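Local structure of 3-hydroxyadipyl-CoA dehydrogenase (Escherichia coli, 3MOG) at residues T353-A357 with A383-L389; W391-M396 with R440-L445. The protein catalyses the NAD+-dependent oxidation of 3-hydroxyadipyl-CoA to 3-oxoadipyl-CoA in the breakdown of phenylacetate. The contacts are given in a common frame with arbitrary orientation. Numbering follows the deposited sequence.

Contact 1 (T353-A357 with A383-L389); sequences TIAAA and ADYPGML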
ATOM      1  N   THR C 353      -5.517 -11.878  31.129  1.00 54.99           N
ATOM      2  CA  THR C 353      -4.828 -10.577  31.216  1.00 50.67           C
ATOM      3  C   THR C 353      -5.768  -9.426  31.571  1.00 48.53           C
ATOM      4  O   THR C 353      -6.962  -9.460  31.263  1.00 49.11           O
ATOM      5  CB  THR C 353      -3.873 -10.221  30.013  1.00 51.69           C
ATOM      6  OG1 THR C 353      -4.620  -9.851  28.851  1.00 59.77           O
ATOM      7  CG2 THR C 353      -2.940 -11.358  29.680  1.00 54.72           C
ATOM      8  N   ILE C 354      -5.224  -8.424  32.263  1.00 44.21           N
ATOM      9  CA  ILE C 354      -6.009  -7.273  32.720  1.00 44.90           C
ATOM     10  C   ILE C 354      -5.228  -5.979  32.530  1.00 46.53           C
ATOM     11  O   ILE C 354      -4.006  -5.995  32.416  1.00 45.51           O
ATOM     12  CB  ILE C 354      -6.448  -7.374  34.231  1.00 49.90           C
ATOM     13  CG1 ILE C 354      -5.251  -7.180  35.174  1.00 54.38           C
ATOM     14  CG2 ILE C 354      -7.195  -8.689  34.526  1.00 48.37           C
ATOM     15  CD1 ILE C 354      -5.627  -6.659  36.540  1.00 62.07           C
ATOM     16  N   ALA C 355      -5.945  -4.865  32.459  1.00 45.45           N
ATOM     17  CA  ALA C 355      -5.306  -3.562  32.438  1.00 50.63           C
ATOM     18  C   ALA C 355      -6.157  -2.644  33.256  1.00 48.09           C
ATOM     19  O   ALA C 355      -7.389  -2.661  33.140  1.00 47.98           O
ATOM     20  CB  ALA C 355      -5.155  -3.025  31.006  1.00 44.35           C
ATOM     21  N   ALA C 356      -5.491  -1.874  34.110  1.00 50.40           N
ATOM     22  CA  ALA C 356      -6.148  -0.878  34.943  1.00 45.76           C
ATOM     23  C   ALA C 356      -6.047   0.456  34.241  1.00 48.71           C
ATOM     24  O   ALA C 356      -5.023   0.753  33.626  1.00 48.49           O
ATOM     25  CB  ALA C 356      -5.458  -0.792  36.279  1.00 49.23           C
ATOM     26  N   ALA C 357      -7.104   1.257  34.315  1.00 50.04           N
ATOM     27  CA  ALA C 357      -7.002   2.645  33.894  1.00 57.60           C
ATOM     28  C   ALA C 357      -5.984   3.345  34.795  1.00 60.68           C
ATOM     29  O   ALA C 357      -5.978   3.135  36.010  1.00 63.49           O
ATOM     30  CB  ALA C 357      -8.342   3.313  33.980  1.00 52.21           C
ATOM     31  N   ALA C 383      -0.155  -3.548  29.613  1.00 46.79           N
ATOM     32  CA  ALA C 383      -0.542  -2.173  29.291  1.00 51.03           C
ATOM     33  C   ALA C 383      -2.012  -2.079  28.830  1.00 51.10           C
ATOM     34  O   ALA C 383      -2.614  -3.079  28.440  1.00 53.17           O
ATOM     35  CB  ALA C 383       0.401  -1.569  28.264  1.00 50.49           C
ATOM     36  N   ASP C 384      -2.579  -0.879  28.926  1.00 49.81           N
ATOM     37  CA  ASP C 384      -3.957  -0.587  28.552  1.00 51.66           C
ATOM     38  C   ASP C 384      -4.064  -0.489  27.017  1.00 51.17           C
ATOM     39  O   ASP C 384      -4.139   0.592  26.434  1.00 41.97           O
ATOM     40  CB  ASP C 384      -4.413   0.703  29.259  1.00 48.85           C
ATOM     41  CG  ASP C 384      -5.926   0.886  29.253  1.00 54.69           C
ATOM     42  OD1 ASP C 384      -6.671  -0.037  28.864  1.00 45.29           O
ATOM     43  OD2 ASP C 384      -6.378   1.977  29.647  1.00 61.50           O
ATOM     44  N   TYR C 385      -4.081  -1.662  26.397  1.00 46.34           N
ATOM     45  CA  TYR C 385      -3.948  -1.844  24.969  1.00 50.10           C
ATOM     46  C   TYR C 385      -5.306  -2.270  24.387  1.00 45.11           C
ATOM     47  O   TYR C 385      -5.870  -3.275  24.822  1.00 44.80           O
ATOM     48  CB  TYR C 385      -2.916  -2.947  24.764  1.00 45.41           C
ATOM     49  CG  TYR C 385      -2.463  -3.233  23.356  1.00 47.70           C
ATOM     50  CD1 TYR C 385      -1.838  -2.242  22.569  1.00 37.07           C
ATOM     51  CD2 TYR C 385      -2.574  -4.525  22.833  1.00 41.27           C
ATOM     52  CE1 TYR C 385      -1.381  -2.532  21.296  1.00 46.82           C
ATOM     53  CE2 TYR C 385      -2.116  -4.823  21.552  1.00 46.07           C
ATOM     54  CZ  TYR C 385      -1.518  -3.822  20.793  1.00 42.25           C
ATOM     55  OH  TYR C 385      -1.066  -4.113  19.529  1.00 45.13           O
ATOM     56  N   PRO C 386      -5.829  -1.496  23.419  1.00 42.64           N
ATOM     57  CA  PRO C 386      -7.112  -1.754  22.770  1.00 38.79           C
ATOM     58  C   PRO C 386      -7.266  -3.202  22.318  1.00 40.80           C
ATOM     59  O   PRO C 386      -6.392  -3.735  21.638  1.00 44.17           O
ATOM     60  CB  PRO C 386      -7.080  -0.810  21.565  1.00 37.43           C
ATOM     61  CG  PRO C 386      -6.290   0.341  22.021  1.00 46.80           C
ATOM     62  CD  PRO C 386      -5.208  -0.254  22.913  1.00 42.52           C
ATOM     63  N   GLY C 387      -8.343  -3.858  22.748  1.00 42.45           N
ATOM     64  CA  GLY C 387      -8.595  -5.232  22.344  1.00 38.37           C
ATOM     65  C   GLY C 387      -7.706  -6.252  23.035  1.00 43.93           C
ATOM     66  O   GLY C 387      -7.917  -7.459  22.894  1.00 49.51           O
ATOM     67  N   MET C 388      -6.720  -5.755  23.783  1.00 43.90           N
ATOM     68  CA  MET C 388      -5.750  -6.564  24.530  1.00 45.96           C
ATOM     69  C   MET C 388      -5.052  -7.602  23.645  1.00 47.69           C
ATOM     70  O   MET C 388      -4.483  -7.229  22.615  1.00 47.39           O
ATOM     71  CB  MET C 388      -6.383  -7.159  25.807  1.00 39.74           C
ATOM     72  CG  MET C 388      -7.005  -6.103  26.734  1.00 37.63           C
ATOM     73  SD  MET C 388      -5.783  -5.145  27.641  1.00 34.02           S
ATOM     74  CE  MET C 388      -5.759  -6.166  29.095  1.00 42.51           C
ATOM     75  N   LEU C 389      -5.116  -8.884  24.006  1.00 44.96           N
ATOM     76  CA  LEU C 389      -4.268  -9.886  23.347  1.00 43.25           C
ATOM     77  C   LEU C 389      -5.041 -11.022  22.709  1.00 44.40           C
ATOM     78  O   LEU C 389      -4.984 -11.220  21.493  1.00 49.01           O
ATOM     79  CB  LEU C 389      -3.227 -10.455  24.329  1.00 44.95           C
ATOM     80  CG  LEU C 389      -2.181  -9.491  24.894  1.00 47.11           C
ATOM     81  CD1 LEU C 389      -1.225 -10.217  25.829  1.00 46.99           C
ATOM     82  CD2 LEU C 389      -1.396  -8.768  23.765  1.00 41.21           C
TER

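Contact 2 (W391-M396 with R440-L445); sequences WRTVAM and RILRLL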
ATOM      1  N   TRP C 391      -8.443 -11.613  22.640  1.00 42.37           N
ATOM      2  CA  TRP C 391      -9.607 -11.218  21.854  1.00 46.26           C
ATOM      3  C   TRP C 391      -9.211 -10.523  20.572  1.00 45.46           C
ATOM      4  O   TRP C 391      -9.812 -10.776  19.537  1.00 46.86           O
ATOM      5  CB  TRP C 391     -10.629 -10.408  22.677  1.00 37.19           C
ATOM      6  CG  TRP C 391     -11.508 -11.339  23.469  1.00 47.61           C
ATOM      7  CD1 TRP C 391     -11.235 -11.884  24.696  1.00 41.51           C
ATOM      8  CD2 TRP C 391     -12.766 -11.891  23.057  1.00 45.00           C
ATOM      9  NE1 TRP C 391     -12.256 -12.723  25.082  1.00 50.76           N
ATOM     10  CE2 TRP C 391     -13.207 -12.747  24.095  1.00 45.96           C
ATOM     11  CE3 TRP C 391     -13.569 -11.737  21.917  1.00 43.91           C
ATOM     12  CZ2 TRP C 391     -14.412 -13.450  24.024  1.00 39.07           C
ATOM     13  CZ3 TRP C 391     -14.773 -12.431  21.847  1.00 47.46           C
ATOM     14  CH2 TRP C 391     -15.182 -13.281  22.898  1.00 47.82           C
ATOM     15  N   ARG C 392      -8.171  -9.693  20.643  1.00 44.75           N
ATOM     16  CA  ARG C 392      -7.667  -8.963  19.475  1.00 42.12           C
ATOM     17  C   ARG C 392      -7.143  -9.924  18.403  1.00 43.99           C
ATOM     18  O   ARG C 392      -7.435  -9.745  17.209  1.00 39.84           O
ATOM     19  CB  ARG C 392      -6.578  -7.971  19.913  1.00 44.57           C
ATOM     20  CG  ARG C 392      -5.932  -7.197  18.786  1.00 36.88           C
ATOM     21  CD  ARG C 392      -5.395  -5.903  19.284  1.00 39.04           C
ATOM     22  NE  ARG C 392      -4.621  -5.216  18.249  1.00 39.30           N
ATOM     23  CZ  ARG C 392      -4.147  -3.983  18.371  1.00 46.22           C
ATOM     24  NH1 ARG C 392      -4.397  -3.305  19.486  1.00 41.08           N
ATOM     25  NH2 ARG C 392      -3.431  -3.426  17.380  1.00 36.21           N
ATOM     26  N   THR C 393      -6.415 -10.959  18.846  1.00 45.72           N
ATOM     27  CA  THR C 393      -5.790 -11.948  17.954  1.00 42.70           C
ATOM     28  C   THR C 393      -6.825 -12.897  17.345  1.00 47.80           C
ATOM     29  O   THR C 393      -6.760 -13.223  16.149  1.00 42.84           O
ATOM     30  CB  THR C 393      -4.707 -12.782  18.695  1.00 40.65           C
ATOM     31  OG1 THR C 393      -3.677 -11.909  19.189  1.00 43.64           O
ATOM     32  CG2 THR C 393      -4.078 -13.818  17.780  1.00 36.05           C
ATOM     33  N   VAL C 394      -7.777 -13.342  18.166  1.00 44.11           N
ATOM     34  CA  VAL C 394      -8.761 -14.320  17.700  1.00 41.21           C
ATOM     35  C   VAL C 394      -9.751 -13.661  16.731  1.00 34.25           C
ATOM     36  O   VAL C 394     -10.020 -14.219  15.682  1.00 38.48           O
ATOM     37  CB  VAL C 394      -9.447 -15.069  18.860  1.00 43.37           C
ATOM     38  CG1 VAL C 394     -10.512 -15.999  18.330  1.00 39.15           C
ATOM     39  CG2 VAL C 394      -8.411 -15.877  19.684  1.00 42.10           C
ATOM     40  N   ALA C 395     -10.226 -12.452  17.063  1.00 36.41           N
ATOM     41  CA  ALA C 395     -11.010 -11.612  16.133  1.00 32.98           C
ATOM     42  C   ALA C 395     -10.382 -11.471  14.755  1.00 37.64           C
ATOM     43  O   ALA C 395     -11.055 -11.679  13.738  1.00 45.95           O
ATOM     44  CB  ALA C 395     -11.294 -10.209  16.734  1.00 29.02           C
ATOM     45  N   MET C 396      -9.093 -11.145  14.713  1.00 41.89           N
ATOM     46  CA  MET C 396      -8.389 -10.994  13.421  1.00 40.83           C
ATOM     47  C   MET C 396      -8.197 -12.307  12.659  1.00 40.15           C
ATOM     48  O   MET C 396      -8.306 -12.316  11.436  1.00 44.57           O
ATOM     49  CB  MET C 396      -7.074 -10.261  13.602  1.00 36.96           C
ATOM     50  CG  MET C 396      -7.267  -8.767  13.875  1.00 41.30           C
ATOM     51  SD  MET C 396      -7.750  -7.816  12.428  1.00 30.14           S
ATOM     52  CE  MET C 396      -6.154  -7.840  11.636  1.00 43.45           C
ATOM     53  N   ARG C 440     -20.368  -9.528  18.550  1.00 42.71           N
ATOM     54  CA  ARG C 440     -19.294  -9.281  19.492  1.00 42.69           C
ATOM     55  C   ARG C 440     -17.940  -9.102  18.796  1.00 41.36           C
ATOM     56  O   ARG C 440     -17.177  -8.204  19.150  1.00 45.93           O
ATOM     57  CB  ARG C 440     -19.217 -10.427  20.505  1.00 42.68           C
ATOM     58  CG  ARG C 440     -18.242 -10.161  21.637  1.00 44.74           C
ATOM     59  CD  ARG C 440     -18.337 -11.204  22.723  1.00 38.44           C
ATOM     60  NE  ARG C 440     -17.364 -10.895  23.760  1.00 46.39           N
ATOM     61  CZ  ARG C 440     -17.254 -11.558  24.906  1.00 54.88           C
ATOM     62  NH1 ARG C 440     -16.315 -11.196  25.766  1.00 42.07           N
ATOM     63  NH2 ARG C 440     -18.058 -12.591  25.183  1.00 45.25           N
ATOM     64  N   ILE C 441     -17.645  -9.964  17.829  1.00 41.70           N
ATOM     65  CA  ILE C 441     -16.413  -9.853  17.041  1.00 46.77           C
ATOM     66  C   ILE C 441     -16.449  -8.577  16.212  1.00 42.70           C
ATOM     67  O   ILE C 441     -15.465  -7.835  16.164  1.00 48.97           O
ATOM     68  CB  ILE C 441     -16.184 -11.090  16.123  1.00 42.09           C
ATOM     69  CG1 ILE C 441     -16.039 -12.367  16.963  1.00 38.55           C
ATOM     70  CG2 ILE C 441     -14.966 -10.888  15.201  1.00 34.55           C
ATOM     71  CD1 ILE C 441     -14.993 -12.280  18.051  1.00 48.48           C
ATOM     72  N   LEU C 442     -17.600  -8.311  15.596  1.00 40.16           N
ATOM     73  CA  LEU C 442     -17.803  -7.087  14.819  1.00 43.61           C
ATOM     74  C   LEU C 442     -17.549  -5.815  15.620  1.00 43.91           C
ATOM     75  O   LEU C 442     -16.812  -4.947  15.167  1.00 39.92           O
ATOM     76  CB  LEU C 442     -19.211  -7.042  14.209  1.00 37.44           C
ATOM     77  CG  LEU C 442     -19.591  -5.765  13.492  1.00 40.48           C
ATOM     78  CD1 LEU C 442     -18.864  -5.671  12.136  1.00 44.03           C
ATOM     79  CD2 LEU C 442     -21.094  -5.642  13.337  1.00 40.33           C
ATOM     80  N   ARG C 443     -18.154  -5.710  16.806  1.00 45.97           N
ATOM     81  CA  ARG C 443     -18.018  -4.506  17.640  1.00 45.16           C
ATOM     82  C   ARG C 443     -16.551  -4.203  18.020  1.00 42.36           C
ATOM     83  O   ARG C 443     -16.103  -3.055  17.941  1.00 39.73           O
ATOM     84  CB  ARG C 443     -18.883  -4.627  18.896  1.00 44.19           C
ATOM     85  CG  ARG C 443     -18.763  -3.439  19.864  1.00 51.44           C
ATOM     86  CD  ARG C 443     -19.727  -3.571  21.035  1.00 71.36           C
ATOM     87  NE  ARG C 443     -19.607  -4.868  21.707  1.00 75.91           N
ATOM     88  CZ  ARG C 443     -20.452  -5.319  22.628  1.00 71.20           C
ATOM     89  NH1 ARG C 443     -21.487  -4.578  23.011  1.00 64.33           N
ATOM     90  NH2 ARG C 443     -20.252  -6.512  23.172  1.00 68.49           N
ATOM     91  N   LEU C 444     -15.839  -5.252  18.416  1.00 43.67           N
ATOM     92  CA  LEU C 444     -14.427  -5.193  18.749  1.00 44.16           C
ATOM     93  C   LEU C 444     -13.583  -4.658  17.587  1.00 40.47           C
ATOM     94  O   LEU C 444     -12.862  -3.665  17.743  1.00 44.29           O
ATOM     95  CB  LEU C 444     -13.967  -6.583  19.166  1.00 41.27           C
ATOM     96  CG  LEU C 444     -12.493  -6.922  19.377  1.00 48.29           C
ATOM     97  CD1 LEU C 444     -11.846  -6.015  20.381  1.00 53.40           C
ATOM     98  CD2 LEU C 444     -12.456  -8.343  19.889  1.00 56.84           C
ATOM     99  N   LEU C 445     -13.704  -5.287  16.422  1.00 40.27           N
ATOM    100  CA  LEU C 445     -12.935  -4.868  15.252  1.00 41.11           C
ATOM    101  C   LEU C 445     -13.251  -3.430  14.836  1.00 44.98           C
ATOM    102  O   LEU C 445     -12.326  -2.682  14.501  1.00 44.23           O
ATOM    103  CB  LEU C 445     -13.076  -5.866  14.085  1.00 43.94           C
ATOM    104  CG  LEU C 445     -12.425  -7.246  14.308  1.00 45.32           C
ATOM    105  CD1 LEU C 445     -12.769  -8.204  13.216  1.00 36.04           C
ATOM    106  CD2 LEU C 445     -10.911  -7.175  14.411  1.00 40.87           C
TER

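Contact 1 (T353-A357 with A383-L389)
This contact lies in the reduced Rossmann-fold domain, where the loop leaving strand 378-381 folds over one face of the sheet at strand 351-356. T353 and A355 direct their CA-to-CB bonds toward the loop. I354 points away, to I369 and L372 of helix 362-373. M388 is the main loop residue. Its CE lies 3.5 Å from I354 C and 3.7 Å from A355 CB, so the methyl covers the strand backbone. T353 OG1 is 3.9 Å from M388 CE, and A355 CB also packs 3.7 Å from D384 CA. The D384 carboxylate lies beside the strand, OD1 4.0 Å from A355 CB, and accepts hydrogen bonds from the backbone N of A330 and Q331. M388 N bonds Y385 O at 2.8 Å to close a type II beta turn with G387 at positive phi. L389 then occupies the N-cap position of helix 390-406. This is a loop leaving edge strand 378-381 of a Rossmann-like sheet and packing an apolar side chain on the neighbouring parallel strand.

Contact 2 (W391-M396 with R440-L445)
The segments 391-396 and 440-445 are both helical and cross steeply. Their axes approach to 10.0 Å, with 111° between their N-to-C directions. The closest CA pair is A395 and I441, at 5.8 Å. The small A395 side chain is consistent with this short CA-CA distance. Its CB lies 4.0 Å from I441 CG2 and 3.8 Å from both L444 CD2 and L445 CD2, so three larger side chains gather round one methyl. One turn earlier, W391 also points toward the other helix. W391 CB is 3.9 Å from L444 CD2, and W391 CZ3 is 3.8 Å from I441 CD1. These helices, 390-406 and 438-452, belong to the all-helical second 3-hydroxyacyl-CoA dehydrogenase C-terminal domain, and the contact forms part of its buried core. At the edge of the interface the R440 guanidinium lies flat on W391 in a cation-pi stack, with centres 3.9 Å apart and planes at 13°. The polar ends of this pair reach the reduced Rossmann-fold domain: R440 NH1 forms a salt bridge with E324, and W391 NE1 is hydrogen-bonded to K346 O. M396 SD meets L445 CD2 at 3.8 Å.

In the fold
Contact 1 closes before contact 2 opens, and their centres are about 14 Å apart. They belong to different domains, the reduced Rossmann-fold domain and the second C-terminal domain. Loop 383-389 leads directly into helix 390-406, so the passage from sheet to helical domain runs through both. They also touch. P386 O accepts a probable hydrogen bond from R392 NH1 at 3.0 Å, and G387 CA packs 3.9 Å from L444 CD1. R392 also reaches back to E201 of helix 196-207, in the first C-terminal domain, through a salt bridge. Together the contacts join the sheet, the linking loop and the helical core in the C-terminal half of the subunit.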